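Side-chain contacts in lipid-transfer protein (PDB 6OK1), which is of unsettled function but probably belongs to the lipid-transfer proteins built on the thiolase fold: residues A135-A138 / W139-P142; N146-A149 / Q150-A153; D252-M255 / M256-Y259; A343-H346 / G347-I351. All coordinates share one frame; numbering follows the deposited sequence. Where two conformers were deposited one is given.

Interaction 1: residues A135-A138 / W139-P142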
ATOM      1  N   ALA A 135      13.480   9.477   4.838  1.00 20.31           N
ATOM      2  CA  ALA A 135      14.098  10.650   5.442  1.00 17.88           C
ATOM      3  C   ALA A 135      13.614  10.893   6.872  1.00 18.44           C
ATOM      4  O   ALA A 135      14.337  11.539   7.662  1.00 19.73           O
ATOM      5  CB  ALA A 135      13.810  11.886   4.609  1.00 20.07           C
ATOM      6  N   ALA A 136      12.466  10.351   7.233  1.00 20.00           N
ATOM      7  CA  ALA A 136      11.960  10.535   8.594  1.00 17.82           C
ATOM      8  C   ALA A 136      12.898   9.904   9.612  1.00 19.76           C
ATOM      9  O   ALA A 136      12.958  10.344  10.766  1.00 17.48           O
ATOM     10  CB  ALA A 136      10.565   9.958   8.727  1.00 20.17           C
ATOM     11  N   TYR A 137      13.665   8.902   9.192  1.00 20.26           N
ATOM     12  CA  TYR A 137      14.565   8.239  10.118  1.00 20.18           C
ATOM     13  C   TYR A 137      15.756   9.107  10.492  1.00 20.11           C
ATOM     14  O   TYR A 137      16.474   8.785  11.449  1.00 19.77           O
ATOM     15  CB  TYR A 137      15.050   6.918   9.497  1.00 21.06           C
ATOM     16  CG  TYR A 137      14.010   5.837   9.585  1.00 17.55           C
ATOM     17  CD1 TYR A 137      13.776   5.176  10.784  1.00 25.66           C
ATOM     18  CD2 TYR A 137      13.239   5.480   8.474  1.00 20.57           C
ATOM     19  CE1 TYR A 137      12.804   4.197  10.885  1.00 30.49           C
ATOM     20  CE2 TYR A 137      12.288   4.497   8.566  1.00 26.18           C
ATOM     21  CZ  TYR A 137      12.075   3.863   9.774  1.00 32.85           C
ATOM     22  OH  TYR A 137      11.118   2.890   9.884  1.00 37.11           O
ATOM     23  N   ALA A 138      15.990  10.196   9.763  1.00 18.85           N
ATOM     24  CA  ALA A 138      17.122  11.062  10.076  1.00 19.94           C
ATOM     25  C   ALA A 138      17.005  11.691  11.453  1.00 19.10           C
ATOM     26  O   ALA A 138      18.030  12.083  12.018  1.00 20.46           O
ATOM     27  CB  ALA A 138      17.243  12.154   9.033  1.00 21.58           C
ATOM     28  N   TRP A 139      15.795  11.782  11.997  1.00 19.45           N
ATOM     29  CA  TRP A 139      15.579  12.420  13.303  1.00 19.35           C
ATOM     30  C   TRP A 139      15.719  11.440  14.448  1.00 23.56           C
ATOM     31  O   TRP A 139      15.621  11.841  15.617  1.00 20.92           O
ATOM     32  CB  TRP A 139      14.184  13.114  13.341  1.00 22.16           C
ATOM     33  CG  TRP A 139      14.109  14.006  12.153  1.00 18.90           C
ATOM     34  CD1 TRP A 139      13.311  13.837  11.056  1.00 21.37           C
ATOM     35  CD2 TRP A 139      14.966  15.109  11.871  1.00 17.02           C
ATOM     36  NE1 TRP A 139      13.626  14.775  10.107  1.00 20.14           N
ATOM     37  CE2 TRP A 139      14.626  15.584  10.588  1.00 19.30           C
ATOM     38  CE3 TRP A 139      15.990  15.753  12.574  1.00 16.85           C
ATOM     39  CZ2 TRP A 139      15.285  16.656   9.997  1.00 18.52           C
ATOM     40  CZ3 TRP A 139      16.625  16.831  12.005  1.00 23.66           C
ATOM     41  CH2 TRP A 139      16.286  17.268  10.721  1.00 21.92           C
ATOM     42  N   LEU A 140      15.962  10.175  14.136  1.00 20.52           N
ATOM     43  CA  LEU A 140      15.863   9.087  15.094  1.00 19.84           C
ATOM     44  C   LEU A 140      17.161   8.299  15.148  1.00 21.67           C
ATOM     45  O   LEU A 140      17.812   8.259  16.193  1.00 20.59           O
ATOM     46  CB  LEU A 140      14.687   8.177  14.704  1.00 20.15           C
ATOM     47  CG  LEU A 140      13.367   8.876  14.411  1.00 22.88           C
ATOM     48  CD1 LEU A 140      12.296   7.840  14.039  1.00 21.18           C
ATOM     49  CD2 LEU A 140      12.908   9.672  15.609  1.00 24.34           C
ATOM     50  N   LEU A 141      17.586   7.723  14.038  1.00 19.22           N
ATOM     51  CA  LEU A 141      18.687   6.760  14.089  1.00 18.88           C
ATOM     52  C   LEU A 141      20.032   7.375  14.477  1.00 20.38           C
ATOM     53  O   LEU A 141      20.829   6.715  15.169  1.00 21.20           O
ATOM     54  CB  LEU A 141      18.788   6.023  12.741  1.00 21.51           C
ATOM     55  CG  LEU A 141      17.494   5.312  12.308  1.00 25.06           C
ATOM     56  CD1 LEU A 141      17.812   4.456  11.056  1.00 27.13           C
ATOM     57  CD2 LEU A 141      16.854   4.461  13.395  1.00 23.51           C
ATOM     58  N   PRO A 142      20.350   8.608  14.075  1.00 19.64           N
ATOM     59  CA  PRO A 142      21.631   9.191  14.488  1.00 21.52           C
ATOM     60  C   PRO A 142      21.773   9.348  15.965  1.00 21.68           C
ATOM     61  O   PRO A 142      22.902   9.514  16.450  1.00 22.89           O
ATOM     62  CB  PRO A 142      21.649  10.555  13.780  1.00 23.08           C
ATOM     63  CG  PRO A 142      20.756  10.351  12.584  1.00 24.06           C
ATOM     64  CD  PRO A 142      19.655   9.457  13.086  1.00 22.04           C
TER
HETATM   65  O   HOH W   1      13.327  14.510   7.137  1.00 22.02           O
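Ala135, in helix 132-135, reaches Trp139 through a water: water 1 accepts from Trp139 NE1 at 3.0 Å and donates more weakly to Ala135 O, so the indole nitrogen is satisfied although Ala135 O itself lies 4.1 Å from Trp139 NE1. Ala136 contributes its carbonyl, which accepts a weak bond from the backbone N of Trp139 and lies obliquely beside the indole, with Trp139 CD1 3.5 Å from Ala136 O. Tyr137 carries most of the turn. Its carbonyl oxygen is gripped twice, by Leu141 N at 3.0 Å from Tyr137 O, almost in line with the carbonyl bond, and by Leu140 N, which comes in from above the carbonyl plane. One i to i+3 and one i to i+4 bond thus share an acceptor, within and just after the 3-10 turn that starts at Tyr137. The Tyr137 side chain crosses that of Leu141 at a slant. With CG beside the backbone N in both residues (chi1 -78° and -56°), Leu141 CD1 rests 4.0 Å from Tyr137 CB, and Leu141 CG is equally near Tyr137 CD1. Ala138 closes the segment between Trp139 and Pro142: its carbonyl carbon lies over one face of the indole, and its oxygen meets CG and CD of Pro142, with Ala138 O 3.3 Å from Pro142 CD. The indole itself packs against aromatic side chains of another protein's chain, and Ala136 touches His63 of the second subunit. This coil of short turns lies between helices 132-135 and 148-163, and Leu140 leans on Thr257 in the loop between strand 240-248 and helix 268-281.

Interaction 2: residues N146-A149 / Q150-A153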
ATOM      1  N   ASN A 146      16.059   3.966  17.957  1.00 19.76           N
ATOM      2  CA  ASN A 146      15.943   3.074  16.800  1.00 20.79           C
ATOM      3  C   ASN A 146      14.939   1.940  16.962  1.00 24.12           C
ATOM      4  O   ASN A 146      14.729   1.198  15.993  1.00 25.52           O
ATOM      5  CB  ASN A 146      17.327   2.514  16.420  1.00 24.70           C
ATOM      6  CG  ASN A 146      17.902   1.561  17.430  1.00 37.23           C
ATOM      7  OD1 ASN A 146      17.739   1.734  18.621  1.00 31.70           O
ATOM      8  ND2 ASN A 146      18.627   0.547  16.939  1.00 50.89           N
ATOM      9  N   THR A 147      14.241   1.835  18.085  1.00 20.75           N
ATOM     10  CA  THR A 147      13.276   0.754  18.208  1.00 21.40           C
ATOM     11  C   THR A 147      11.872   1.239  18.544  1.00 21.08           C
ATOM     12  O   THR A 147      11.694   2.291  19.177  1.00 21.71           O
ATOM     13  CB  THR A 147      13.686  -0.226  19.306  1.00 24.31           C
ATOM     14  OG1 THR A 147      13.544   0.398  20.584  1.00 23.28           O
ATOM     15  CG2 THR A 147      15.135  -0.675  19.119  1.00 31.60           C
ATOM     16  N   PRO A 148      10.869   0.439  18.199  1.00 21.17           N
ATOM     17  CA  PRO A 148       9.494   0.775  18.596  1.00 19.95           C
ATOM     18  C   PRO A 148       9.319   0.893  20.082  1.00 19.82           C
ATOM     19  O   PRO A 148       8.575   1.766  20.524  1.00 21.43           O
ATOM     20  CB  PRO A 148       8.663  -0.376  18.021  1.00 25.14           C
ATOM     21  CG  PRO A 148       9.462  -0.847  16.821  1.00 29.53           C
ATOM     22  CD  PRO A 148      10.907  -0.685  17.224  1.00 23.88           C
ATOM     23  N   ALA A 149       9.994   0.061  20.873  1.00 21.88           N
ATOM     24  CA  ALA A 149       9.890   0.203  22.317  1.00 20.67           C
ATOM     25  C   ALA A 149      10.353   1.580  22.765  1.00 18.25           C
ATOM     26  O   ALA A 149       9.730   2.200  23.639  1.00 19.63           O
ATOM     27  CB  ALA A 149      10.716  -0.860  23.019  1.00 22.85           C
ATOM     28  N   GLN A 150      11.451   2.068  22.193  1.00 19.14           N
ATOM     29  CA  GLN A 150      11.947   3.386  22.577  1.00 20.60           C
ATOM     30  C   GLN A 150      10.997   4.471  22.110  1.00 21.00           C
ATOM     31  O   GLN A 150      10.769   5.460  22.820  1.00 20.34           O
ATOM     32  CB  GLN A 150      13.330   3.604  21.988  1.00 20.07           C
ATOM     33  CG  GLN A 150      14.396   2.651  22.569  1.00 19.76           C
ATOM     34  CD  GLN A 150      15.639   2.548  21.713  1.00 26.27           C
ATOM     35  OE1 GLN A 150      15.678   3.033  20.568  1.00 26.14           O
ATOM     36  NE2 GLN A 150      16.673   1.894  22.257  1.00 25.59           N
ATOM     37  N   TRP A 151      10.438   4.310  20.907  1.00 19.81           N
ATOM     38  CA  TRP A 151       9.506   5.317  20.418  1.00 17.35           C
ATOM     39  C   TRP A 151       8.302   5.431  21.342  1.00 20.97           C
ATOM     40  O   TRP A 151       7.828   6.540  21.605  1.00 21.36           O
ATOM     41  CB  TRP A 151       9.076   5.006  18.968  1.00 17.94           C
ATOM     42  CG  TRP A 151      10.199   4.996  18.030  1.00 17.21           C
ATOM     43  CD1 TRP A 151      11.339   5.709  18.133  1.00 21.36           C
ATOM     44  CD2 TRP A 151      10.342   4.169  16.852  1.00 18.41           C
ATOM     45  NE1 TRP A 151      12.198   5.385  17.093  1.00 22.11           N
ATOM     46  CE2 TRP A 151      11.600   4.456  16.293  1.00 21.91           C
ATOM     47  CE3 TRP A 151       9.517   3.224  16.223  1.00 23.38           C
ATOM     48  CZ2 TRP A 151      12.069   3.831  15.150  1.00 22.29           C
ATOM     49  CZ3 TRP A 151       9.974   2.609  15.078  1.00 25.98           C
ATOM     50  CH2 TRP A 151      11.250   2.906  14.560  1.00 23.64           C
ATOM     51  N   VAL A 152       7.806   4.295  21.852  1.00 20.81           N
ATOM     52  CA  VAL A 152       6.672   4.280  22.766  1.00 20.67           C
ATOM     53  C   VAL A 152       7.088   4.825  24.120  1.00 19.37           C
ATOM     54  O   VAL A 152       6.325   5.542  24.784  1.00 19.49           O
ATOM     55  CB  VAL A 152       6.092   2.852  22.887  1.00 21.16           C
ATOM     56  CG1 VAL A 152       5.060   2.763  24.029  1.00 23.83           C
ATOM     57  CG2 VAL A 152       5.438   2.413  21.558  1.00 23.52           C
ATOM     58  N   ALA A 153       8.302   4.491  24.551  1.00 19.68           N
ATOM     59  CA  ALA A 153       8.769   4.909  25.869  1.00 20.12           C
ATOM     60  C   ALA A 153       8.792   6.416  25.997  1.00 21.19           C
ATOM     61  O   ALA A 153       8.527   6.949  27.083  1.00 19.41           O
ATOM     62  CB  ALA A 153      10.143   4.334  26.128  1.00 20.98           C
TER
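The Gln150 side chain leaves its backbone with CG beside N (chi1 -66°) and then runs extended (chi2 162°), which carries OE1 back past the start of the helix to the two backbone N-H groups of Asn146 and Thr147. Thr147 answers with OG1 set between its own N and carbonyl carbon (chi1 70°), facing the N-H of Gln150. The amide oxygen of the Gln150 side chain is held by two donors: Asn146 N lies 2.8 Å from Gln150 OE1 and nearly in line with its C=O, whereas Thr147 N, at 3.1 Å from the same OE1, stands well above the carbonyl plane. In return Gln150 N donates to Thr147 OG1 at 3.1 Å. The two bonds between Thr147 and Gln150 make a capping box at the N-terminus of helix 148-163, with Thr147 as N-cap; the Asn146 N-H adds a further grip on OE1 and helps fix the rotation of the glutamine amide. The Thr147 and Gln150 chains cross at a slant, bringing Thr147 OG1 to 3.1 Å from Gln150 CG. Just inside the cap, Trp151 N donates to Thr147 O at 2.9 Å; that same oxygen lies 3.2 Å above the indole plane of Trp151, toward the rim, while Pro148 N covers the same face farther along. The Pro148 ring runs alongside the indole, pointing the same way, and Pro148 CG meets Trp151 CZ3 at 3.9 Å. Trp151 NE1 bonds to Leu145 O, just before the segment, so the indole is held by its nitrogen as well as by its face. Deeper in the helix, Val152 N and Ala153 N donate to Pro148 O and Ala149 O, and the Ala149 and Val152 side chains pack on Phe297.

Interaction 3: residues D252-M255 / M256-Y259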
ATOM      1  N   ASP A 252      -0.366  16.941  12.738  1.00 19.57           N
ATOM      2  CA  ASP A 252       1.066  16.688  12.855  1.00 21.49           C
ATOM      3  C   ASP A 252       1.362  15.239  13.245  1.00 23.25           C
ATOM      4  O   ASP A 252       2.049  14.950  14.217  1.00 20.60           O
ATOM      5  CB  ASP A 252       1.700  17.653  13.861  1.00 20.40           C
ATOM      6  CG  ASP A 252       3.186  17.712  13.722  1.00 26.21           C
ATOM      7  OD1 ASP A 252       3.643  17.455  12.595  1.00 25.64           O
ATOM      8  OD2 ASP A 252       3.893  18.019  14.717  1.00 27.05           O
ATOM      9  N   GLN A 253       0.828  14.317  12.450  1.00 19.20           N
ATOM     10  CA  GLN A 253       1.048  12.901  12.662  1.00 18.81           C
ATOM     11  C   GLN A 253       2.390  12.458  12.093  1.00 20.11           C
ATOM     12  O   GLN A 253       2.723  12.770  10.943  1.00 19.85           O
ATOM     13  CB  GLN A 253      -0.067  12.120  11.995  1.00 21.71           C
ATOM     14  CG  GLN A 253      -0.005  10.637  12.289  1.00 17.63           C
ATOM     15  CD  GLN A 253      -0.504  10.286  13.665  1.00 20.41           C
ATOM     16  OE1 GLN A 253      -1.587  10.690  14.066  1.00 21.22           O
ATOM     17  NE2 GLN A 253       0.294   9.479  14.394  1.00 19.05           N
ATOM     18  N   HIS A 254       3.152  11.700  12.895  1.00 20.41           N
ATOM     19  CA  HIS A 254       4.381  11.032  12.466  1.00 19.90           C
ATOM     20  C   HIS A 254       4.217   9.529  12.674  1.00 19.29           C
ATOM     21  O   HIS A 254       3.269   9.067  13.298  1.00 20.11           O
ATOM     22  CB  HIS A 254       5.597  11.585  13.236  1.00 19.00           C
ATOM     23  CG  HIS A 254       5.830  13.038  12.999  1.00 19.75           C
ATOM     24  ND1 HIS A 254       6.837  13.516  12.191  1.00 19.42           N
ATOM     25  CD2 HIS A 254       5.142  14.122  13.418  1.00 20.69           C
ATOM     26  CE1 HIS A 254       6.772  14.836  12.137  1.00 20.43           C
ATOM     27  NE2 HIS A 254       5.746  15.229  12.875  1.00 19.16           N
ATOM     28  N   MET A 255       5.152   8.768  12.126  1.00 20.03           N
ATOM     29  CA  MET A 255       5.166   7.315  12.266  0.60 17.78           C
ATOM     30  C   MET A 255       5.870   6.970  13.571  1.00 16.42           C
ATOM     31  O   MET A 255       7.110   6.975  13.646  1.00 20.57           O
ATOM     32  CB  MET A 255       5.879   6.671  11.086  0.60 20.51           C
ATOM     33  CG  MET A 255       5.981   5.153  11.181  0.60 29.73           C
ATOM     34  SD  MET A 255       4.466   4.360  10.644  0.60 45.17           S
ATOM     35  CE  MET A 255       4.817   4.328   8.875  0.60 58.34           C
ATOM     36  N   MET A 256       5.075   6.725  14.606  1.00 19.07           N
ATOM     37  CA  MET A 256       5.454   6.340  15.960  1.00 19.27           C
ATOM     38  C   MET A 256       6.099   7.453  16.758  1.00 21.72           C
ATOM     39  O   MET A 256       6.396   7.236  17.935  1.00 18.78           O
ATOM     40  CB  MET A 256       6.401   5.131  15.977  1.00 22.51           C
ATOM     41  CG  MET A 256       5.756   3.902  15.402  1.00 22.72           C
ATOM     42  SD  MET A 256       4.369   3.368  16.417  1.00 27.57           S
ATOM     43  CE  MET A 256       5.214   2.834  17.899  1.00 36.18           C
ATOM     44  N   THR A 257       6.287   8.640  16.191  1.00 18.75           N
ATOM     45  CA  THR A 257       7.116   9.658  16.830  1.00 16.33           C
ATOM     46  C   THR A 257       6.478  11.050  16.759  1.00 17.39           C
ATOM     47  O   THR A 257       7.172  12.048  16.513  1.00 20.10           O
ATOM     48  CB  THR A 257       8.509   9.692  16.211  1.00 17.95           C
ATOM     49  OG1 THR A 257       8.442   9.941  14.805  1.00 19.58           O
ATOM     50  CG2 THR A 257       9.226   8.370  16.432  1.00 19.01           C
ATOM     51  N   SER A 258       5.165  11.131  17.002  1.00 18.16           N
ATOM     52  CA  SER A 258       4.453  12.421  16.988  1.00 18.48           C
ATOM     53  C   SER A 258       4.723  13.173  18.293  1.00 19.36           C
ATOM     54  O   SER A 258       3.865  13.314  19.171  1.00 21.00           O
ATOM     55  CB  SER A 258       2.964  12.226  16.773  1.00 20.13           C
ATOM     56  OG  SER A 258       2.724  11.400  15.637  1.00 21.39           O
ATOM     57  N   TYR A 259       5.932  13.700  18.375  1.00 20.09           N
ATOM     58  CA  TYR A 259       6.490  14.280  19.589  1.00 19.18           C
ATOM     59  C   TYR A 259       6.410  15.801  19.610  1.00 19.69           C
ATOM     60  O   TYR A 259       6.956  16.431  20.532  1.00 20.71           O
ATOM     61  CB  TYR A 259       7.962  13.885  19.704  1.00 18.57           C
ATOM     62  CG  TYR A 259       8.277  12.403  19.841  1.00 18.43           C
ATOM     63  CD1 TYR A 259       7.416  11.521  20.471  1.00 20.48           C
ATOM     64  CD2 TYR A 259       9.463  11.914  19.352  1.00 18.98           C
ATOM     65  CE1 TYR A 259       7.739  10.174  20.606  1.00 19.16           C
ATOM     66  CE2 TYR A 259       9.795  10.568  19.476  1.00 19.00           C
ATOM     67  CZ  TYR A 259       8.928   9.712  20.091  1.00 19.36           C
ATOM     68  OH  TYR A 259       9.300   8.403  20.212  1.00 20.34           O
TER
HETATM   69  O   HOH W   2       9.228   8.617  12.362  1.00 22.29           O
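Ser258 turns its hydroxyl back to the backbone of His254, whose N donates to Ser258 OG at 2.8 Å in a nearly straight bond (167°). This is the tight part of the contact. OG lies beside the backbone N of its own residue (chi1 -51°), Ser258 is the centre of an inverse gamma turn, and the chain folds so that the CA atoms of His254 and Ser258 come within 4.7 Å. Thr257 adds to it: Thr257 OG1 lies 3.6 Å from His254 CB. Gln253, bent at chi2 (77°), brings NE2 round to His254 O at 3.2 Å, in the carbonyl plane; NE2 also bonds to Glu269, and OE1 is taken by Arg261 and Gly250. The other side is looser. Met255 is exposed and was modelled in two conformers, so its contact with the Met256 side chain is doubtful, whereas Met256 runs to Val152 of helix 148-163. Water 2 spans this side, donating to Met255 O at 3.0 Å and bonded to Thr257 OG1. At the far end His254 NE2 donates to Asp252 OD1 at 3.1 Å, approaching from above the carboxylate plane. Asp252 OD1 also forms a salt bridge with Arg66 of the second subunit. The carboxylate therefore joins a histidine of its own loop to an arginine across the subunit boundary, which probably couples this loop to the interface.

Interaction 4: residues A343-H346 / G347-I351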
ATOM      1  N   ALA A 343      -0.410 -13.417  20.528  1.00 26.08           N
ATOM      2  CA  ALA A 343       0.451 -13.389  19.361  1.00 25.59           C
ATOM      3  C   ALA A 343       0.421 -11.989  18.777  1.00 21.70           C
ATOM      4  O   ALA A 343      -0.604 -11.304  18.857  1.00 22.03           O
ATOM      5  CB  ALA A 343      -0.003 -14.386  18.286  1.00 23.53           C
ATOM      6  N   TYR A 344       1.535 -11.597  18.168  1.00 23.83           N
ATOM      7  CA  TYR A 344       1.673 -10.289  17.520  1.00 27.22           C
ATOM      8  C   TYR A 344       1.438 -10.468  16.020  1.00 20.00           C
ATOM      9  O   TYR A 344       2.371 -10.578  15.229  1.00 22.78           O
ATOM     10  CB  TYR A 344       3.053  -9.712  17.805  1.00 24.91           C
ATOM     11  CG  TYR A 344       3.315  -8.287  17.356  1.00 22.87           C
ATOM     12  CD1 TYR A 344       2.305  -7.327  17.312  1.00 21.89           C
ATOM     13  CD2 TYR A 344       4.594  -7.908  17.001  1.00 22.15           C
ATOM     14  CE1 TYR A 344       2.592  -6.008  16.916  1.00 21.43           C
ATOM     15  CE2 TYR A 344       4.888  -6.608  16.614  1.00 24.88           C
ATOM     16  CZ  TYR A 344       3.876  -5.665  16.581  1.00 25.73           C
ATOM     17  OH  TYR A 344       4.182  -4.378  16.213  1.00 27.51           O
ATOM     18  N   ILE A 345       0.158 -10.498  15.624  1.00 19.89           N
ATOM     19  CA  ILE A 345      -0.180 -10.513  14.207  1.00 21.38           C
ATOM     20  C   ILE A 345      -0.674  -9.117  13.816  1.00 23.88           C
ATOM     21  O   ILE A 345      -1.653  -8.956  13.071  1.00 21.36           O
ATOM     22  CB  ILE A 345      -1.215 -11.603  13.884  1.00 21.86           C
ATOM     23  CG1 ILE A 345      -0.890 -12.897  14.658  1.00 24.74           C
ATOM     24  CG2 ILE A 345      -1.221 -11.852  12.390  1.00 25.84           C
ATOM     25  CD1 ILE A 345       0.474 -13.536  14.307  1.00 25.37           C
ATOM     26  N   HIS A 346       0.043  -8.102  14.307  1.00 23.64           N
ATOM     27  CA  HIS A 346      -0.219  -6.695  14.011  1.00 21.03           C
ATOM     28  C   HIS A 346      -1.714  -6.387  14.083  1.00 21.12           C
ATOM     29  O   HIS A 346      -2.259  -5.675  13.222  1.00 21.02           O
ATOM     30  CB  HIS A 346       0.377  -6.317  12.655  1.00 20.77           C
ATOM     31  CG  HIS A 346       1.871  -6.401  12.612  1.00 24.88           C
ATOM     32  ND1 HIS A 346       2.617  -5.868  11.579  1.00 32.15           N
ATOM     33  CD2 HIS A 346       2.761  -6.956  13.470  1.00 27.17           C
ATOM     34  CE1 HIS A 346       3.901  -6.090  11.808  1.00 39.26           C
ATOM     35  NE2 HIS A 346       4.014  -6.752  12.945  1.00 27.21           N
ATOM     36  N   GLY A 347      -2.372  -6.897  15.138  1.00 23.98           N
ATOM     37  CA  GLY A 347      -3.740  -6.549  15.491  1.00 24.54           C
ATOM     38  C   GLY A 347      -4.812  -7.414  14.864  1.00 21.29           C
ATOM     39  O   GLY A 347      -5.950  -7.428  15.348  1.00 22.84           O
ATOM     40  N   MET A 348      -4.478  -8.142  13.801  1.00 20.40           N
ATOM     41  CA  MET A 348      -5.502  -8.884  13.076  1.00 23.45           C
ATOM     42  C   MET A 348      -6.127  -9.976  13.922  1.00 24.69           C
ATOM     43  O   MET A 348      -7.341 -10.217  13.831  1.00 23.98           O
ATOM     44  CB  MET A 348      -4.899  -9.458  11.803  1.00 20.34           C
ATOM     45  CG  MET A 348      -4.502  -8.389  10.823  1.00 20.75           C
ATOM     46  SD  MET A 348      -5.914  -7.443  10.122  1.00 23.53           S
ATOM     47  CE  MET A 348      -6.442  -8.509   8.790  1.00 27.07           C
ATOM     48  N   ASN A 349      -5.322 -10.656  14.745  1.00 24.65           N
ATOM     49  CA  ASN A 349      -5.872 -11.679  15.618  1.00 21.80           C
ATOM     50  C   ASN A 349      -6.781 -11.088  16.693  1.00 25.17           C
ATOM     51  O   ASN A 349      -7.675 -11.783  17.171  1.00 23.99           O
ATOM     52  CB  ASN A 349      -4.753 -12.534  16.245  1.00 25.48           C
ATOM     53  CG  ASN A 349      -3.686 -11.709  16.958  1.00 21.46           C
ATOM     54  OD1 ASN A 349      -3.234 -10.694  16.452  1.00 21.70           O
ATOM     55  ND2 ASN A 349      -3.253 -12.176  18.133  1.00 21.26           N
ATOM     56  N   GLY A 350      -6.638  -9.802  17.010  1.00 24.55           N
ATOM     57  CA  GLY A 350      -7.578  -9.171  17.921  1.00 24.66           C
ATOM     58  C   GLY A 350      -8.948  -8.969  17.304  1.00 23.39           C
ATOM     59  O   GLY A 350      -9.967  -9.062  17.992  1.00 24.66           O
ATOM     60  N   ILE A 351      -8.995  -8.665  16.008  1.00 22.72           N
ATOM     61  CA  ILE A 351     -10.293  -8.572  15.347  1.00 21.47           C
ATOM     62  C   ILE A 351     -10.986  -9.924  15.403  1.00 28.67           C
ATOM     63  O   ILE A 351     -12.184 -10.008  15.661  1.00 24.36           O
ATOM     64  CB  ILE A 351     -10.130  -8.059  13.896  1.00 22.48           C
ATOM     65  CG1 ILE A 351      -9.434  -6.686  13.889  1.00 21.73           C
ATOM     66  CG2 ILE A 351     -11.482  -7.944  13.225  1.00 22.88           C
ATOM     67  CD1 ILE A 351      -9.046  -6.146  12.496  1.00 24.08           C
TER
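The backbone makes a type I' turn from Ile345 to Met348, closed by Met348 N on Ile345 O at 3.0 Å, with positive phi at His346 and at Gly347, the residue that occupies the N-cap of helix 348-359. The positive phi of Gly347 is one that glycine adopts readily. Asn349, one residue into the helix past Met348, points back at the preceding loop. Its CG stands between the backbone N and the carbonyl carbon (chi1 54°), which directs the amide back toward Ala343 and Ile345: Asn349 ND2 donates to Ala343 O at 2.9 Å, from above the carbonyl plane, and also to Glu342 OE1. The amide oxygen accepts from Gln339 NE2 and, weakly, from the N-H of Ile345, with Ile345 N 3.5 Å from Asn349 OD1. Both ends of this buried amide are thereby satisfied. Ile345 crosses the asparagine at about a right angle, pressing its branch point on the amide, with Ile345 CB 3.4 Å from Asn349 OD1; Ile345 CG2 lies 4.4 Å from Met348 CB. Within the loop, His346 CD2 sits 3.5 Å over the centre of one face of the Tyr344 ring, while His346 NE2 bonds to Glu113. From the turn the chain enters helix 348-359, whose Met348 and Ile351 wedge between strand 219-228 and helix 86-98, with Met348 and His346 also touching Phe54 of strand 50-54.

In the fold
In chain order, interactions 1 and 2 come from the N-terminal thiolase-like part of the chain and interactions 3 and 4 from the C-terminal one. The first three form a cluster with centres 12 to 13 Å apart. Leu140 of interaction 1 touches both Trp151 of interaction 2 and Thr257 of interaction 3, and Trp151 O and Tyr259 OH probably share a hydrogen bond, so the start of helix 148-163 is flanked by loops from both thiolase-like parts. Partners on other chains reach all three. Interaction 4 stands apart, its centre about 5 Å from that of the chain and 19 to 28 Å from the others, where helix 348-359 packs on the central sheet.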